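Local atomic coordinates of delta toxin (PDB entry 2YGT), a protein that is a haemolysin of Clostridium perfringens and a beta-pore-forming toxin, which probably attacks cells by opening beta-barrel pores in their membranes, and which carries bound zinc. Residues F52-F57 / E284-R289; V231-P236 / F279-E284; S59-I64 / N237-S242. One frame throughout, in Å; residues are numbered along the deposited sequence.

Contact 1: F52-F57 / E284-R289. With ZN (zinc ion), chain B.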
loop_
_atom_site.group_PDB
_atom_site.type_symbol
_atom_site.label_atom_id
_atom_site.label_comp_id
_atom_site.label_asym_id
_atom_site.label_seq_id
_atom_site.Cartn_x
_atom_site.Cartn_y
_atom_site.Cartn_z
ATOM N N PHE A 52 -12.486 2.045 15.656
ATOM C CA PHE A 52 -13.931 1.913 15.782
ATOM C C PHE A 52 -14.519 3.199 16.347
ATOM O O PHE A 52 -14.192 3.607 17.462
ATOM C CB PHE A 52 -14.293 0.740 16.700
ATOM C CG PHE A 52 -13.883 -0.606 16.168
ATOM C CD1 PHE A 52 -12.612 -1.102 16.409
ATOM C CD2 PHE A 52 -14.772 -1.383 15.441
ATOM C CE1 PHE A 52 -12.229 -2.340 15.925
ATOM C CE2 PHE A 52 -14.397 -2.623 14.957
ATOM C CZ PHE A 52 -13.121 -3.102 15.197
ATOM N N VAL A 53 -15.387 3.845 15.579
ATOM C CA VAL A 53 -16.032 5.057 16.055
ATOM C C VAL A 53 -17.412 4.746 16.615
ATOM O O VAL A 53 -18.223 4.099 15.955
ATOM C CB VAL A 53 -16.169 6.108 14.942
ATOM C CG1 VAL A 53 -16.873 7.344 15.477
ATOM C CG2 VAL A 53 -14.802 6.466 14.373
ATOM N N ASP A 54 -17.661 5.197 17.841
ATOM C CA ASP A 54 -18.990 5.118 18.439
ATOM C C ASP A 54 -19.642 6.494 18.446
ATOM O O ASP A 54 -19.272 7.372 19.227
ATOM C CB ASP A 54 -18.933 4.521 19.847
ATOM C CG ASP A 54 -18.851 3.012 19.826
ATOM O OD1 ASP A 54 -18.725 2.459 18.716
ATOM O OD2 ASP A 54 -18.914 2.382 20.904
ATOM N N ASP A 55 -20.613 6.667 17.560
ATOM C CA ASP A 55 -21.246 7.955 17.336
ATOM C C ASP A 55 -22.758 7.774 17.338
ATOM O O ASP A 55 -23.347 7.388 16.329
ATOM C CB ASP A 55 -20.769 8.534 16.000
ATOM C CG ASP A 55 -21.413 9.862 15.672
ATOM O OD1 ASP A 55 -22.254 10.329 16.465
ATOM O OD2 ASP A 55 -21.077 10.441 14.617
ATOM N N LYS A 56 -23.379 8.048 18.482
ATOM C CA LYS A 56 -24.816 7.843 18.654
ATOM C C LYS A 56 -25.648 8.739 17.745
ATOM O O LYS A 56 -26.838 8.495 17.543
ATOM C CB LYS A 56 -25.220 8.080 20.113
ATOM C CG LYS A 56 -24.705 7.027 21.078
ATOM C CD LYS A 56 -24.854 7.492 22.517
ATOM C CE LYS A 56 -24.362 6.439 23.490
ATOM N NZ LYS A 56 -24.345 6.950 24.887
ATOM N N PHE A 57 -25.017 9.774 17.201
ATOM C CA PHE A 57 -25.712 10.737 16.352
ATOM C C PHE A 57 -25.630 10.350 14.878
ATOM O O PHE A 57 -26.217 11.001 14.016
ATOM C CB PHE A 57 -25.155 12.143 16.585
ATOM C CG PHE A 57 -25.037 12.508 18.037
ATOM C CD1 PHE A 57 -26.135 12.982 18.738
ATOM C CD2 PHE A 57 -23.834 12.358 18.707
ATOM C CE1 PHE A 57 -26.033 13.311 20.078
ATOM C CE2 PHE A 57 -23.725 12.686 20.047
ATOM C CZ PHE A 57 -24.824 13.162 20.733
ATOM N N GLU A 284 -18.502 -5.064 18.462
ATOM C CA GLU A 284 -18.959 -4.894 19.838
ATOM C C GLU A 284 -17.774 -4.701 20.770
ATOM O O GLU A 284 -17.763 -3.790 21.598
ATOM C CB GLU A 284 -19.794 -6.090 20.300
ATOM C CG GLU A 284 -21.268 -6.020 19.920
ATOM C CD GLU A 284 -22.075 -7.178 20.495
ATOM O OE1 GLU A 284 -21.462 -8.139 21.009
ATOM O OE2 GLU A 284 -23.322 -7.126 20.433
ATOM N N LYS A 285 -16.771 -5.560 20.623
ATOM C CA LYS A 285 -15.590 -5.505 21.474
ATOM C C LYS A 285 -14.538 -4.538 20.936
ATOM O O LYS A 285 -13.516 -4.311 21.580
ATOM C CB LYS A 285 -14.978 -6.899 21.629
ATOM C CG LYS A 285 -15.920 -7.939 22.215
ATOM C CD LYS A 285 -15.250 -9.306 22.281
ATOM C CE LYS A 285 -16.232 -10.387 22.711
ATOM N NZ LYS A 285 -17.333 -10.558 21.722
ATOM N N HIS A 286 -14.796 -3.971 19.760
ATOM C CA HIS A 286 -13.846 -3.069 19.110
ATOM C C HIS A 286 -12.480 -3.719 18.902
ATOM O O HIS A 286 -11.455 -3.163 19.295
ATOM C CB HIS A 286 -13.670 -1.780 19.919
ATOM C CG HIS A 286 -14.958 -1.125 20.307
ATOM N ND1 HIS A 286 -15.310 -0.901 21.621
ATOM C CD2 HIS A 286 -15.978 -0.646 19.558
ATOM C CE1 HIS A 286 -16.490 -0.309 21.664
ATOM N NE2 HIS A 286 -16.917 -0.143 20.425
ATOM N N THR A 287 -12.465 -4.896 18.289
ATOM C CA THR A 287 -11.210 -5.597 18.063
ATOM C C THR A 287 -11.064 -6.023 16.612
ATOM O O THR A 287 -12.051 -6.242 15.910
ATOM C CB THR A 287 -11.074 -6.854 18.958
ATOM O OG1 THR A 287 -12.063 -7.823 18.585
ATOM C CG2 THR A 287 -11.231 -6.496 20.435
ATOM N N ILE A 288 -9.818 -6.129 16.173
ATOM C CA ILE A 288 -9.512 -6.692 14.869
ATOM C C ILE A 288 -8.504 -7.818 15.073
ATOM O O ILE A 288 -7.441 -7.616 15.658
ATOM C CB ILE A 288 -8.990 -5.616 13.875
ATOM C CG1 ILE A 288 -8.978 -6.170 12.451
ATOM C CG2 ILE A 288 -7.612 -5.110 14.285
ATOM C CD1 ILE A 288 -8.828 -5.112 11.375
ATOM N N ARG A 289 -8.865 -9.016 14.624
ATOM C CA ARG A 289 -8.046 -10.203 14.852
ATOM C C ARG A 289 -7.884 -11.028 13.580
ATOM O O ARG A 289 -8.847 -11.246 12.847
ATOM C CB ARG A 289 -8.678 -11.090 15.933
ATOM C CG ARG A 289 -8.760 -10.481 17.322
ATOM C CD ARG A 289 -9.423 -11.460 18.281
ATOM N NE ARG A 289 -9.506 -10.954 19.649
ATOM C CZ ARG A 289 -8.511 -11.018 20.530
ATOM N NH1 ARG A 289 -7.347 -11.558 20.186
ATOM N NH2 ARG A 289 -8.678 -10.536 21.757
HETATM ZN ZN ZN B . -18.761 0.270 19.135
#

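Contact 2: V231-P236 / F279-E284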
loop_
_atom_site.group_PDB
_atom_site.type_symbol
_atom_site.label_atom_id
_atom_site.label_comp_id
_atom_site.label_asym_id
_atom_site.label_seq_id
_atom_site.Cartn_x
_atom_site.Cartn_y
_atom_site.Cartn_z
ATOM N N VAL A 231 -9.046 2.455 4.405
ATOM C CA VAL A 231 -10.447 2.275 4.044
ATOM C C VAL A 231 -11.373 2.698 5.178
ATOM O O VAL A 231 -10.960 2.806 6.332
ATOM C CB VAL A 231 -10.775 0.807 3.695
ATOM C CG1 VAL A 231 -9.860 0.283 2.590
ATOM C CG2 VAL A 231 -10.696 -0.060 4.942
ATOM N N VAL A 232 -12.631 2.937 4.835
ATOM C CA VAL A 232 -13.653 3.219 5.826
ATOM C C VAL A 232 -14.786 2.225 5.638
ATOM O O VAL A 232 -15.325 2.092 4.540
ATOM C CB VAL A 232 -14.219 4.650 5.685
ATOM C CG1 VAL A 232 -15.224 4.928 6.792
ATOM C CG2 VAL A 232 -13.102 5.680 5.709
ATOM N N LEU A 233 -15.134 1.513 6.705
ATOM C CA LEU A 233 -16.255 0.582 6.659
ATOM C C LEU A 233 -17.440 1.089 7.471
ATOM O O LEU A 233 -17.270 1.699 8.528
ATOM C CB LEU A 233 -15.844 -0.801 7.175
ATOM C CG LEU A 233 -15.050 -1.730 6.253
ATOM C CD1 LEU A 233 -13.643 -1.213 6.058
ATOM C CD2 LEU A 233 -15.019 -3.130 6.839
ATOM N N THR A 234 -18.642 0.838 6.966
ATOM C CA THR A 234 -19.852 1.084 7.736
ATOM C C THR A 234 -20.582 -0.229 7.982
ATOM O O THR A 234 -20.377 -1.214 7.270
ATOM C CB THR A 234 -20.807 2.069 7.030
ATOM O OG1 THR A 234 -21.193 1.541 5.755
ATOM C CG2 THR A 234 -20.142 3.431 6.847
ATOM N N ALA A 235 -21.436 -0.238 8.997
ATOM C CA ALA A 235 -22.205 -1.427 9.325
ATOM C C ALA A 235 -23.471 -1.028 10.071
ATOM O O ALA A 235 -23.450 -0.090 10.870
ATOM C CB ALA A 235 -21.363 -2.385 10.162
ATOM N N PRO A 236 -24.585 -1.727 9.798
ATOM C CA PRO A 236 -25.845 -1.485 10.509
ATOM C C PRO A 236 -25.619 -1.506 12.015
ATOM O O PRO A 236 -24.773 -2.260 12.494
ATOM C CB PRO A 236 -26.720 -2.664 10.078
ATOM C CG PRO A 236 -26.201 -3.027 8.728
ATOM C CD PRO A 236 -24.716 -2.786 8.785
ATOM N N PHE A 279 -8.860 -11.203 8.375
ATOM C CA PHE A 279 -9.064 -10.523 9.649
ATOM C C PHE A 279 -10.545 -10.450 9.989
ATOM O O PHE A 279 -11.373 -10.204 9.116
ATOM C CB PHE A 279 -8.486 -9.105 9.606
ATOM C CG PHE A 279 -6.988 -9.057 9.662
ATOM C CD1 PHE A 279 -6.320 -9.247 10.861
ATOM C CD2 PHE A 279 -6.246 -8.808 8.520
ATOM C CE1 PHE A 279 -4.942 -9.199 10.916
ATOM C CE2 PHE A 279 -4.867 -8.758 8.572
ATOM C CZ PHE A 279 -4.215 -8.954 9.770
ATOM N N GLU A 280 -10.877 -10.673 11.257
ATOM C CA GLU A 280 -12.249 -10.507 11.715
ATOM C C GLU A 280 -12.384 -9.231 12.528
ATOM O O GLU A 280 -11.547 -8.937 13.384
ATOM C CB GLU A 280 -12.720 -11.703 12.547
ATOM C CG GLU A 280 -14.192 -11.598 12.949
ATOM C CD GLU A 280 -14.697 -12.807 13.720
ATOM O OE1 GLU A 280 -14.433 -12.899 14.938
ATOM O OE2 GLU A 280 -15.364 -13.666 13.106
ATOM N N LEU A 281 -13.439 -8.474 12.243
ATOM C CA LEU A 281 -13.774 -7.291 13.021
ATOM C C LEU A 281 -14.896 -7.598 14.005
ATOM O O LEU A 281 -15.979 -8.037 13.616
ATOM C CB LEU A 281 -14.189 -6.133 12.111
ATOM C CG LEU A 281 -13.089 -5.303 11.448
ATOM C CD1 LEU A 281 -12.384 -6.097 10.363
ATOM C CD2 LEU A 281 -13.678 -4.028 10.870
ATOM N N ASP A 282 -14.625 -7.378 15.283
ATOM C CA ASP A 282 -15.663 -7.461 16.294
ATOM C C ASP A 282 -16.105 -6.039 16.631
ATOM O O ASP A 282 -15.398 -5.306 17.322
ATOM C CB ASP A 282 -15.152 -8.196 17.535
ATOM C CG ASP A 282 -16.271 -8.611 18.468
ATOM O OD1 ASP A 282 -17.207 -7.808 18.670
ATOM O OD2 ASP A 282 -16.216 -9.740 19.000
ATOM N N TRP A 283 -17.267 -5.651 16.118
ATOM C CA TRP A 283 -17.758 -4.286 16.276
ATOM C C TRP A 283 -18.287 -4.010 17.681
ATOM O O TRP A 283 -18.504 -2.857 18.050
ATOM C CB TRP A 283 -18.844 -3.985 15.243
ATOM C CG TRP A 283 -18.373 -4.066 13.821
ATOM C CD1 TRP A 283 -17.996 -5.191 13.144
ATOM C CD2 TRP A 283 -18.245 -2.983 12.894
ATOM N NE1 TRP A 283 -17.637 -4.873 11.855
ATOM C CE2 TRP A 283 -17.782 -3.520 11.677
ATOM C CE3 TRP A 283 -18.476 -1.604 12.977
ATOM C CZ2 TRP A 283 -17.542 -2.733 10.554
ATOM C CZ3 TRP A 283 -18.240 -0.822 11.858
ATOM C CH2 TRP A 283 -17.778 -1.388 10.665
ATOM N N GLU A 284 -18.502 -5.064 18.462
ATOM C CA GLU A 284 -18.959 -4.894 19.838
ATOM C C GLU A 284 -17.774 -4.701 20.770
ATOM O O GLU A 284 -17.763 -3.790 21.598
ATOM C CB GLU A 284 -19.794 -6.090 20.300
ATOM C CG GLU A 284 -21.268 -6.020 19.920
ATOM C CD GLU A 284 -22.075 -7.178 20.495
ATOM O OE1 GLU A 284 -21.462 -8.139 21.009
ATOM O OE2 GLU A 284 -23.322 -7.126 20.433
#

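Contact 3: S59-I64 / N237-S242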
loop_
_atom_site.group_PDB
_atom_site.type_symbol
_atom_site.label_atom_id
_atom_site.label_comp_id
_atom_site.label_asym_id
_atom_site.label_seq_id
_atom_site.Cartn_x
_atom_site.Cartn_y
_atom_site.Cartn_z
ATOM N N SER A 59 -26.386 7.457 11.925
ATOM C CA SER A 59 -27.389 6.426 11.677
ATOM C C SER A 59 -26.781 5.026 11.584
ATOM O O SER A 59 -27.504 4.030 11.545
ATOM C CB SER A 59 -28.179 6.740 10.403
ATOM O OG SER A 59 -27.358 6.617 9.250
ATOM N N GLU A 60 -25.456 4.948 11.542
ATOM C CA GLU A 60 -24.786 3.655 11.470
ATOM C C GLU A 60 -23.413 3.663 12.140
ATOM O O GLU A 60 -22.977 4.684 12.670
ATOM C CB GLU A 60 -24.680 3.182 10.017
ATOM C CG GLU A 60 -24.112 4.211 9.058
ATOM C CD GLU A 60 -24.182 3.752 7.614
ATOM O OE1 GLU A 60 -24.689 2.636 7.368
ATOM O OE2 GLU A 60 -23.733 4.506 6.726
ATOM N N MET A 61 -22.747 2.510 12.120
ATOM C CA MET A 61 -21.431 2.356 12.733
ATOM C C MET A 61 -20.304 2.507 11.714
ATOM O O MET A 61 -20.384 1.984 10.604
ATOM C CB MET A 61 -21.323 0.998 13.434
ATOM C CG MET A 61 -22.301 0.815 14.584
ATOM S SD MET A 61 -21.988 -0.696 15.518
ATOM C CE MET A 61 -22.228 -1.935 14.247
ATOM N N THR A 62 -19.251 3.216 12.107
ATOM C CA THR A 62 -18.139 3.506 11.209
ATOM C C THR A 62 -16.809 3.059 11.804
ATOM O O THR A 62 -16.479 3.405 12.940
ATOM C CB THR A 62 -18.053 5.014 10.883
ATOM O OG1 THR A 62 -19.214 5.419 10.150
ATOM C CG2 THR A 62 -16.810 5.316 10.058
ATOM N N THR A 63 -16.049 2.292 11.030
ATOM C CA THR A 63 -14.709 1.884 11.437
ATOM C C THR A 63 -13.677 2.256 10.377
ATOM O O THR A 63 -13.795 1.868 9.215
ATOM C CB THR A 63 -14.630 0.375 11.713
ATOM O OG1 THR A 63 -15.560 0.027 12.746
ATOM C CG2 THR A 63 -13.228 -0.004 12.160
ATOM N N ILE A 64 -12.668 3.015 10.788
ATOM C CA ILE A 64 -11.599 3.417 9.889
ATOM C C ILE A 64 -10.437 2.442 10.018
ATOM O O ILE A 64 -9.984 2.154 11.124
ATOM C CB ILE A 64 -11.109 4.839 10.204
ATOM C CG1 ILE A 64 -12.277 5.823 10.160
ATOM C CG2 ILE A 64 -10.026 5.256 9.223
ATOM C CD1 ILE A 64 -11.932 7.211 10.666
ATOM N N ASN A 237 -26.367 -0.683 12.744
ATOM C CA ASN A 237 -26.134 -0.474 14.173
ATOM C C ASN A 237 -25.900 -1.729 15.015
ATOM O O ASN A 237 -25.090 -1.715 15.942
ATOM C CB ASN A 237 -27.258 0.369 14.786
ATOM C CG ASN A 237 -27.022 1.856 14.625
ATOM O OD1 ASN A 237 -25.893 2.297 14.412
ATOM N ND2 ASN A 237 -28.089 2.640 14.728
ATOM N N GLY A 238 -26.601 -2.810 14.697
ATOM C CA GLY A 238 -26.527 -4.009 15.514
ATOM C C GLY A 238 -25.412 -4.991 15.191
ATOM O O GLY A 238 -25.226 -5.974 15.910
ATOM N N THR A 239 -24.666 -4.727 14.120
ATOM C CA THR A 239 -23.644 -5.653 13.630
ATOM C C THR A 239 -22.638 -6.081 14.700
ATOM O O THR A 239 -22.065 -5.247 15.400
ATOM C CB THR A 239 -22.877 -5.058 12.428
ATOM O OG1 THR A 239 -23.813 -4.569 11.458
ATOM C CG2 THR A 239 -21.987 -6.111 11.780
ATOM N N LYS A 240 -22.424 -7.389 14.812
ATOM C CA LYS A 240 -21.492 -7.936 15.789
ATOM C C LYS A 240 -20.108 -8.179 15.189
ATOM O O LYS A 240 -19.100 -7.730 15.731
ATOM C CB LYS A 240 -22.040 -9.232 16.391
ATOM C CG LYS A 240 -23.215 -9.034 17.337
ATOM N N LYS A 241 -20.059 -8.894 14.071
ATOM C CA LYS A 241 -18.784 -9.232 13.452
ATOM C C LYS A 241 -18.843 -9.171 11.932
ATOM O O LYS A 241 -19.888 -9.421 11.328
ATOM C CB LYS A 241 -18.320 -10.618 13.911
ATOM C CG LYS A 241 -18.144 -10.729 15.417
ATOM C CD LYS A 241 -17.626 -12.089 15.843
ATOM C CE LYS A 241 -17.587 -12.196 17.360
ATOM N NZ LYS A 241 -16.898 -13.435 17.814
ATOM N N SER A 242 -17.711 -8.828 11.324
ATOM C CA SER A 242 -17.565 -8.856 9.872
ATOM C C SER A 242 -16.146 -9.294 9.511
ATOM O O SER A 242 -15.274 -9.370 10.377
ATOM C CB SER A 242 -17.880 -7.483 9.267
ATOM O OG SER A 242 -16.886 -6.529 9.606
HETATM O O HOH W 1 -27.764 1.298 11.382
#

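Contact 1: F52-F57 / E284-R289
Phe52 and His286 meet here twice over, through the backbone of the histidine and through its ring, while Asp54 and His286 share a zinc ion. The Phe52 ring is laid against the chain at His286. Its CG stands anti to the carbonyl carbon, beside the backbone N (chi1 -65°), and one ring face receives His286 CA. That carbon lies 3.6 Å from the ring centroid and close to the ring normal, a CH-pi contact. Farther out on the ring, Phe52 CE1 is 3.3 Å from His286 C, and Phe52 CZ is 3.4 Å from Thr287 O. The two rings are inclined to one another, and the imidazole brings His286 CD2 within 3.6 Å of Phe52 CB.

The metal site illustrates how one ion can tie two pieces of chain far apart in sequence. Asp54 and His286 reach toward each other tip to tip, with carboxylate and imidazole planes 61° apart. Asp54 OD1 binds zinc at 2.2 Å and His286 NE2 binds it at 2.3 Å; Asp54 OD2 lies farther from the ion, at 2.8 Å. The approach of Asp54 OD2 to His286 NE2 is therefore a consequence of shared coordination rather than a hydrogen bond. Glu284 O sits over the centre of one imidazole face, and Tyr32 stacks on the same histidine, so the ring is packed as well as metal-bound.

His286 has positive phi (56°) and, with Thr287, faces Asp282 in a G1 beta bulge. The bulge opens strand 287-291, which pairs with strand 263-282 in one sheet. Phe52 and Asp54 belong to strand 45-54 of the other sheet, flanked there by strands 27-39 and 61-72.

Contact 2: V231-P236 / F279-E284
Trp283 reaches from just beyond the end of strand 263-282 to Leu233 and Ala235 on strand 224-235, bridging two antiparallel sheets packed face to face in a beta-sandwich, consistent with the leukocidin/haemolysin fold. The backbones stay well apart: Ala235 CA and Trp283 CA are separated by 8.7 Å, and Leu233 CA and Leu281 CA by 10.4 Å. No hydrogen bond crosses the interval, which is spanned chiefly by side chains.

The first kind of interaction is CH-pi. With Trp283 CG anti to the carbonyl carbon and beside the backbone N (chi1 -62°), the side chain extends toward the other sheet. Ala235 CB lies over one face of the indole, 3.7 Å from the centroid of the six-membered ring and only 9° off its normal. All six atoms of that ring are at similar distances from Ala235 CB, as expected of a methyl group nearly centred on it.

Apolar contact makes up the second group. The outer corner of the indole, Trp283 CH2, is 4.0 Å from Leu233 CB. The leucines touch more loosely, with Leu233 CD2 and Leu281 CD2 4.3 Å apart. Leu233 also packs on Ile65, and Trp283 on Thr63, both from strand 61-72, which runs beside strand 224-235.

Polar groups meet the indole as well. Leu233 O lies at the ring edge, in its plane, and the buried NE1 is satisfied by a hydrogen bond with Ser242 OG, on the strand adjacent to 263-282. The chain turns at Trp283 itself: Asp282 carries a salt bridge to Lys285 through OD2, and Asp282 OD1 accepts from Glu284 N at 3.0 Å, closing an Asx turn around Trp283.

Contact 3: S59-I64 / N237-S242
Glu60 and Asn237 bring their CA atoms to 5.1 Å where the chain leading into strand 61-72 meets the loop joining strands 224-235 and 241-259, a connection that crosses from one sheet to the other at one end of the beta-sandwich. No direct hydrogen bond links the segments. Instead a water donates to Ser59 O at 2.7 Å and accepts from Asn237 N at 2.8 Å, bridging the two backbones. Farther along, Met61 pairs through its backbone with Ala235, just upstream of the loop.

Asn237 lays its amide beside the backbone of 59-64, with Asn237 OD1 3.4 Å from Glu60 CA. Met61 crosses this residue obliquely and carries the larger share of the buried area on its own segment. Met61 SD comes within 3.3 Å of Asn237 O. A bend at the last torsion (chi3 -61°) then directs the methyl group toward the loop, where Met61 CE lies 3.5 Å from Thr239 O. The example shows a thioether packing against carbonyl oxygens as well as carbon. Met61 CE also touches Thr239 CB, at 3.7 Å, while Thr239 OG1 is hydrogen-bonded to Pro236 O.

Overall arrangement
The three contacts cluster at one end of the sandwich, contact 2 centred about 8 Å from contact 1 and about 5 Å from contact 3. Each joins the same two sheets, so neighbouring strands link them: Val53 pairs with Thr62 in one sheet, and Leu281 with Ser242 in the other. The zinc ion bound by Asp54 and His286 lies within contact 1, but the others approach it: the side chains of Met61 and Trp283 are about 5 and 6 Å from the ion. Trp283 also touches Met61, and Thr63 lies against both Phe52 and Trp283. Metal coordination, aromatic packing and a water-bridged loop thus lie side by side at this end of the sandwich.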